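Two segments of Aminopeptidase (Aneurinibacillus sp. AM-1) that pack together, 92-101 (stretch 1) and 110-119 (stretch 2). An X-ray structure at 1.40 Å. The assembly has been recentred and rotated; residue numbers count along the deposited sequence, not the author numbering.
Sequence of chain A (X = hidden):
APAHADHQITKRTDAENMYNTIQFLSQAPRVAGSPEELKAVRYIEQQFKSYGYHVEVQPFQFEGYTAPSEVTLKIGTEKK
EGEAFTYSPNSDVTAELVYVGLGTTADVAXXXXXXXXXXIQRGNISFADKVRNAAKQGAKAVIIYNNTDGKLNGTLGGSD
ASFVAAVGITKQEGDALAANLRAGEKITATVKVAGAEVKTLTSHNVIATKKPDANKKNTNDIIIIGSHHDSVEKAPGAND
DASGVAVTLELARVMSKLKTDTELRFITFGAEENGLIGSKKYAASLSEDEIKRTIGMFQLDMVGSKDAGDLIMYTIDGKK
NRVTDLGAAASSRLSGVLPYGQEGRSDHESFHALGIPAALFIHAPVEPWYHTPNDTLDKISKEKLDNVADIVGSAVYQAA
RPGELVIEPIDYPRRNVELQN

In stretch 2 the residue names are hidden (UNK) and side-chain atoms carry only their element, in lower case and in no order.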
ATOM      1  N   ASP A  92       2.363 -26.229  17.828  1.00 36.11           N
ATOM      2  CA  ASP A  92       2.117 -27.460  18.540  1.00 38.07           C
ATOM      3  C   ASP A  92       3.053 -27.395  19.743  1.00 38.06           C
ATOM      4  O   ASP A  92       4.191 -27.896  19.723  1.00 38.89           O
ATOM      5  CB  ASP A  92       2.437 -28.669  17.652  1.00 39.47           C
ATOM      6  CG  ASP A  92       2.084 -29.977  18.319  1.00 43.38           C
ATOM      7  OD1 ASP A  92       2.337 -31.041  17.695  1.00 46.50           O
ATOM      8  OD2 ASP A  92       1.563 -29.921  19.474  1.00 44.49           O
ATOM      9  N   VAL A  93       2.591 -26.720  20.786  1.00 37.44           N
ATOM     10  CA  VAL A  93       3.466 -26.424  21.904  1.00 36.91           C
ATOM     11  C   VAL A  93       2.793 -26.821  23.219  1.00 35.16           C
ATOM     12  O   VAL A  93       1.613 -26.564  23.445  1.00 35.91           O
ATOM     13  CB  VAL A  93       3.933 -24.942  21.881  1.00 37.48           C
ATOM     14  CG1 VAL A  93       2.746 -24.018  21.787  1.00 36.44           C
ATOM     15  CG2 VAL A  93       4.778 -24.617  23.103  1.00 39.36           C
ATOM     16  N   THR A  94       3.565 -27.541  24.036  1.00 34.65           N
ATOM     17  CA  THR A  94       3.167 -27.916  25.395  1.00 32.80           C
ATOM     18  C   THR A  94       4.215 -27.292  26.263  1.00 30.92           C
ATOM     19  O   THR A  94       5.419 -27.562  26.075  1.00 31.43           O
ATOM     20  CB  THR A  94       3.175 -29.464  25.567  1.00 34.30           C
ATOM     21  OG1 THR A  94       2.010 -29.980  24.927  1.00 34.75           O
ATOM     22  CG2 THR A  94       3.154 -29.902  27.084  1.00 34.70           C
ATOM     23  N   ALA A  95       3.793 -26.411  27.192  1.00 28.19           N
ATOM     24  CA  ALA A  95       4.759 -25.676  27.988  1.00 26.87           C
ATOM     25  C   ALA A  95       4.120 -24.968  29.140  1.00 25.66           C
ATOM     26  O   ALA A  95       2.911 -24.971  29.255  1.00 25.35           O
ATOM     27  CB  ALA A  95       5.539 -24.674  27.169  1.00 26.23           C
ATOM     28  N   GLU A  96       4.959 -24.393  30.011  1.00 24.96           N
ATOM     29  CA  GLU A  96       4.436 -23.680  31.181  1.00 24.11           C
ATOM     30  C   GLU A  96       3.612 -22.456  30.735  1.00 23.45           C
ATOM     31  O   GLU A  96       3.972 -21.797  29.773  1.00 23.59           O
ATOM     32  CB  GLU A  96       5.564 -23.193  32.081  1.00 24.37           C
ATOM     33  CG  GLU A  96       4.991 -22.717  33.403  1.00 26.85           C
ATOM     34  CD  GLU A  96       6.024 -22.093  34.295  1.00 30.66           C
ATOM     35  OE1 GLU A  96       7.230 -22.072  33.971  1.00 33.90           O
ATOM     36  OE2 GLU A  96       5.630 -21.624  35.360  1.00 29.90           O
ATOM     37  N   LEU A  97       2.498 -22.242  31.403  1.00 21.34           N
ATOM     38  CA  LEU A  97       1.616 -21.051  31.213  1.00 20.16           C
ATOM     39  C   LEU A  97       1.968 -19.949  32.164  1.00 20.29           C
ATOM     40  O   LEU A  97       2.027 -20.166  33.376  1.00 21.45           O
ATOM     41  CB  LEU A  97       0.156 -21.534  31.349  1.00 19.67           C
ATOM     42  CG  LEU A  97      -0.892 -20.458  31.071  1.00 19.78           C
ATOM     43  CD1 LEU A  97      -0.917 -20.239  29.533  1.00 23.46           C
ATOM     44  CD2 LEU A  97      -2.281 -20.927  31.617  1.00 24.20           C
ATOM     45  N   VAL A  98       2.173 -18.733  31.640  1.00 18.68           N
ATOM     46  CA  VAL A  98       2.653 -17.596  32.421  1.00 20.28           C
ATOM     47  C   VAL A  98       1.707 -16.446  32.184  1.00 22.57           C
ATOM     48  O   VAL A  98       1.524 -16.009  31.009  1.00 21.30           O
ATOM     49  CB  VAL A  98       4.113 -17.117  32.040  1.00 20.69           C
ATOM     50  CG1 VAL A  98       4.562 -16.001  32.962  1.00 22.81           C
ATOM     51  CG2 VAL A  98       5.075 -18.291  32.095  1.00 25.74           C
ATOM     52  N   TYR A  99       1.138 -15.964  33.279  1.00 22.06           N
ATOM     53  CA  TYR A  99       0.256 -14.779  33.239  1.00 26.11           C
ATOM     54  C   TYR A  99       1.050 -13.508  33.102  1.00 28.17           C
ATOM     55  O   TYR A  99       1.938 -13.207  33.916  1.00 27.31           O
ATOM     56  CB  TYR A  99      -0.612 -14.734  34.488  1.00 26.74           C
ATOM     57  CG  TYR A  99      -1.443 -13.491  34.665  1.00 29.65           C
ATOM     58  CD1 TYR A  99      -2.425 -13.140  33.712  1.00 32.63           C
ATOM     59  CD2 TYR A  99      -1.230 -12.653  35.751  1.00 35.03           C
ATOM     60  CE1 TYR A  99      -3.214 -11.991  33.862  1.00 34.76           C
ATOM     61  CE2 TYR A  99      -2.010 -11.506  35.933  1.00 38.38           C
ATOM     62  CZ  TYR A  99      -3.006 -11.187  34.984  1.00 40.03           C
ATOM     63  OH  TYR A  99      -3.755 -10.057  35.181  1.00 44.18           O
ATOM     64  N   VAL A 100       0.739 -12.731  32.052  1.00 29.70           N
ATOM     65  CA  VAL A 100       1.478 -11.481  31.848  1.00 30.90           C
ATOM     66  C   VAL A 100       0.556 -10.277  31.756  1.00 33.44           C
ATOM     67  O   VAL A 100       0.851  -9.338  31.011  1.00 33.46           O
ATOM     68  CB  VAL A 100       2.417 -11.504  30.635  1.00 30.88           C
ATOM     69  CG1 VAL A 100       3.542 -12.542  30.830  1.00 28.80           C
ATOM     70  CG2 VAL A 100       1.620 -11.763  29.363  1.00 28.09           C
ATOM     71  N   GLY A 101      -0.554 -10.310  32.493  1.00 34.28           N
ATOM     72  CA  GLY A 101      -1.376  -9.098  32.612  1.00 37.47           C
ATOM     73  C   GLY A 101      -2.023  -8.779  31.286  1.00 38.81           C
ATOM     74  O   GLY A 101      -2.563  -9.670  30.649  1.00 39.63           O
ATOM     75  N   UNK A 110       9.490  -7.993  32.588  1.00 62.13           N
ATOM     76  CA  UNK A 110       9.908  -8.633  33.843  1.00 61.88           C
ATOM     77  C   UNK A 110       9.845 -10.159  33.924  1.00 61.29           C
ATOM     78  O   UNK A 110      10.558 -10.773  34.742  1.00 61.84           O
ATOM     79  N   UNK A 111       9.005 -10.778  33.086  1.00 60.07           N
ATOM     80  CA  UNK A 111       8.774 -12.230  33.164  1.00 58.40           C
ATOM     81  C   UNK A 111       9.643 -13.064  32.228  1.00 56.88           C
ATOM     82  O   UNK A 111      10.175 -12.567  31.213  1.00 57.20           O
ATOM     83  c   UNK A 111       6.417 -12.399  34.172  1.00 60.28           C
ATOM     84  c   UNK A 111       7.295 -12.569  32.948  1.00 58.69           C
ATOM     85  c   UNK A 111       5.652 -11.086  34.109  1.00 63.21           C
ATOM     86  c   UNK A 111       5.170 -10.651  35.491  1.00 64.86           C
ATOM     87  n   UNK A 111       3.929  -9.823  35.418  1.00 65.85           N
ATOM     88  N   UNK A 112       9.785 -14.338  32.579  1.00 54.27           N
ATOM     89  CA  UNK A 112      10.488 -15.289  31.716  1.00 52.37           C
ATOM     90  C   UNK A 112       9.506 -16.102  30.847  1.00 49.71           C
ATOM     91  O   UNK A 112       8.786 -16.995  31.350  1.00 49.11           O
ATOM     92  o   UNK A 112      12.358 -17.043  30.473  1.00 59.25           O
ATOM     93  c   UNK A 112      11.409 -16.206  32.538  1.00 52.90           C
ATOM     94  c   UNK A 112      12.092 -17.283  31.688  1.00 56.15           C
ATOM     95  o   UNK A 112      12.369 -18.372  32.248  1.00 58.35           O
ATOM     96  N   UNK A 113       9.483 -15.779  29.551  1.00 45.91           N
ATOM     97  CA  UNK A 113       8.540 -16.380  28.605  1.00 42.10           C
ATOM     98  C   UNK A 113       9.167 -17.333  27.631  1.00 39.91           C
ATOM     99  O   UNK A 113       8.453 -18.017  26.916  1.00 37.45           O
ATOM    100  c   UNK A 113       6.979 -14.288  28.637  1.00 40.87           C
ATOM    101  c   UNK A 113       7.786 -15.294  27.826  1.00 41.98           C
ATOM    102  c   UNK A 113       6.248 -13.333  27.738  1.00 42.00           C
ATOM    103  c   UNK A 113       5.988 -15.039  29.467  1.00 43.00           C
ATOM    104  N   UNK A 114      10.503 -17.396  27.589  1.00 38.48           N
ATOM    105  CA  UNK A 114      11.138 -18.143  26.524  1.00 36.72           C
ATOM    106  C   UNK A 114      10.710 -19.613  26.541  1.00 35.39           C
ATOM    107  O   UNK A 114      10.904 -20.327  27.538  1.00 34.71           O
ATOM    108  c   UNK A 114      13.421 -18.866  25.537  1.00 40.68           C
ATOM    109  o   UNK A 114      13.172 -18.836  24.310  1.00 47.88           O
ATOM    110  n   UNK A 114      14.339 -19.688  26.058  1.00 48.82           N
ATOM    111  c   UNK A 114      12.678 -17.960  26.559  1.00 38.37           C
ATOM    112  N   UNK A 115      10.062 -20.066  25.466  1.00 32.37           N
ATOM    113  CA  UNK A 115       9.645 -21.460  25.406  1.00 31.56           C
ATOM    114  C   UNK A 115       8.272 -21.692  26.034  1.00 30.32           C
ATOM    115  O   UNK A 115       7.725 -22.782  25.919  1.00 32.13           O
ATOM    116  N   UNK A 116       7.680 -20.639  26.586  1.00 27.97           N
ATOM    117  CA  UNK A 116       6.449 -20.770  27.357  1.00 26.72           C
ATOM    118  C   UNK A 116       5.211 -20.200  26.650  1.00 25.92           C
ATOM    119  O   UNK A 116       5.318 -19.683  25.535  1.00 23.67           O
ATOM    120  c   UNK A 116       8.150 -20.100  30.817  1.00 32.30           C
ATOM    121  c   UNK A 116       9.355 -20.757  31.509  1.00 36.78           C
ATOM    122  n   UNK A 116       9.228 -22.277  31.633  1.00 37.98           N
ATOM    123  c   UNK A 116       6.699 -20.080  28.679  1.00 26.88           C
ATOM    124  c   UNK A 116       7.791 -20.872  29.545  1.00 27.29           C
ATOM    125  N   UNK A 117       4.027 -20.315  27.287  1.00 23.78           N
ATOM    126  CA  UNK A 117       2.786 -19.872  26.633  1.00 21.14           C
ATOM    127  C   UNK A 117       2.325 -18.711  27.460  1.00 20.62           C
ATOM    128  O   UNK A 117       2.291 -18.832  28.698  1.00 19.46           O
ATOM    129  c   UNK A 117       2.195 -22.142  25.761  1.00 24.55           C
ATOM    130  c   UNK A 117       1.719 -20.990  26.637  1.00 21.44           C
ATOM    131  c   UNK A 117       1.391 -23.416  26.022  1.00 25.86           C
ATOM    132  c   UNK A 117       0.397 -20.476  26.115  1.00 20.35           C
ATOM    133  N   UNK A 118       2.029 -17.540  26.849  1.00 18.86           N
ATOM    134  CA  UNK A 118       1.577 -16.402  27.621  1.00 18.93           C
ATOM    135  C   UNK A 118       0.068 -16.393  27.784  1.00 21.40           C
ATOM    136  O   UNK A 118      -0.620 -16.679  26.840  1.00 20.10           O
ATOM    137  c   UNK A 118       2.011 -15.123  26.968  1.00 20.68           C
ATOM    138  N   UNK A 119      -0.424 -16.110  28.995  1.00 21.05           N
ATOM    139  CA  UNK A 119      -1.843 -15.885  29.238  1.00 23.03           C
ATOM    140  C   UNK A 119      -2.013 -14.401  29.389  1.00 25.68           C
ATOM    141  O   UNK A 119      -1.339 -13.769  30.214  1.00 24.25           O
ATOM    142  c   UNK A 119      -2.250 -16.541  30.562  1.00 22.94           C
ATOM    143  c   UNK A 119      -3.771 -16.485  30.841  1.00 23.25           C
ATOM    144  c   UNK A 119      -3.994 -16.879  32.326  1.00 22.81           C
ATOM    145  c   UNK A 119      -4.661 -17.384  29.946  1.00 24.49           C
TER
HETATM  146  O   HOH W   1       7.890 -24.612  29.778  1.00 34.25           O

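Position 110 has backbone atoms alone and touches nothing on stretch 1; the absence of a CB makes it Gly-110. Position 111 carries four carbons in an unbranched row ending in nitrogen. The second carbon of the row lies 4.2 Å from Val-98 CG1 and the third 4.2 Å from Val-100 CG1. The row is the signature of lysine, Lys-111, and those carbons are CG and CD; its aliphatic part lies against Val-98 and Val-100, though the side chain is poorly ordered.

At position 112 two carbons, the second bearing two oxygens, form a short carboxylate; the side chain points sideways and makes no contact with stretch 1, while the backbone O at this position lies 4.0 Å from Val-98 CG2. This is Asp-112. Position 113 has four carbons forked at the second. One terminal carbon sits 3.8 Å from both Val-98 CB and Val-100 CG1. This is Leu-113, and that carbon is CD2.

Position 114 shows two carbons, the second carrying one oxygen and one nitrogen: an amide, out of reach of stretch 1, hence Asn-114. Its backbone N makes a weak hydrogen bond to Asp-112 OD2 (3.4 Å). Position 115 lacks side-chain atoms, and its backbone O lies 3.1 Å from Ala-95 CB. With phi 87° and psi -3°, a CB would be jammed against the preceding carbonyl O, which calls for Gly-115.

Position 116 again has four carbons in a row and a terminal nitrogen, 3.1 Å from Glu-96 OE1. It is Lys-116, whose NZ forms a salt bridge with that carboxylate. Lys-116 N donates to Leu-113 O (2.8 Å), closing a type II turn. Water 1 accepts from Glu-96 N (2.9 Å) and, weakly, from Lys-116 NZ (3.3 Å).

Position 117 has four carbons forked at the first, one arm two carbons long. The short arm lies 3.7 Å from Leu-97 CD1, and the first carbon of the long arm 4.4 Å from Val-93 CG1. This is Ile-117, and the two carbons are CG2 and CG1. Position 118 has a single carbon, 4.1 Å from Val-100 CG2, so it is Ala-118. Position 119 has four carbons forked at the second; its CB lies 4.1 Å from Leu-97 CD1 and one fork tip 4.3 Å from Tyr-99 CD1. This is Leu-119, the tip being CD2.

The contact works as a parallel ladder. Ile-117 N donates to Glu-96 O (2.9 Å), Val-98 N to Ile-117 O (2.9 Å), Leu-119 N to Val-98 O (2.8 Å) and Val-100 N to Leu-119 O (3.0 Å), with N-H...O angles of 156-173°. This register puts Leu-97, Tyr-99, Ile-117 and Leu-119 on one face, and Val-98 and Ala-118 on the other. Apolar packing thus reinforces the backbone bonds, and the salt bridge adds a polar tie beside the turn.

Stretch 2, residues 110-119: GKDLNGKIAL
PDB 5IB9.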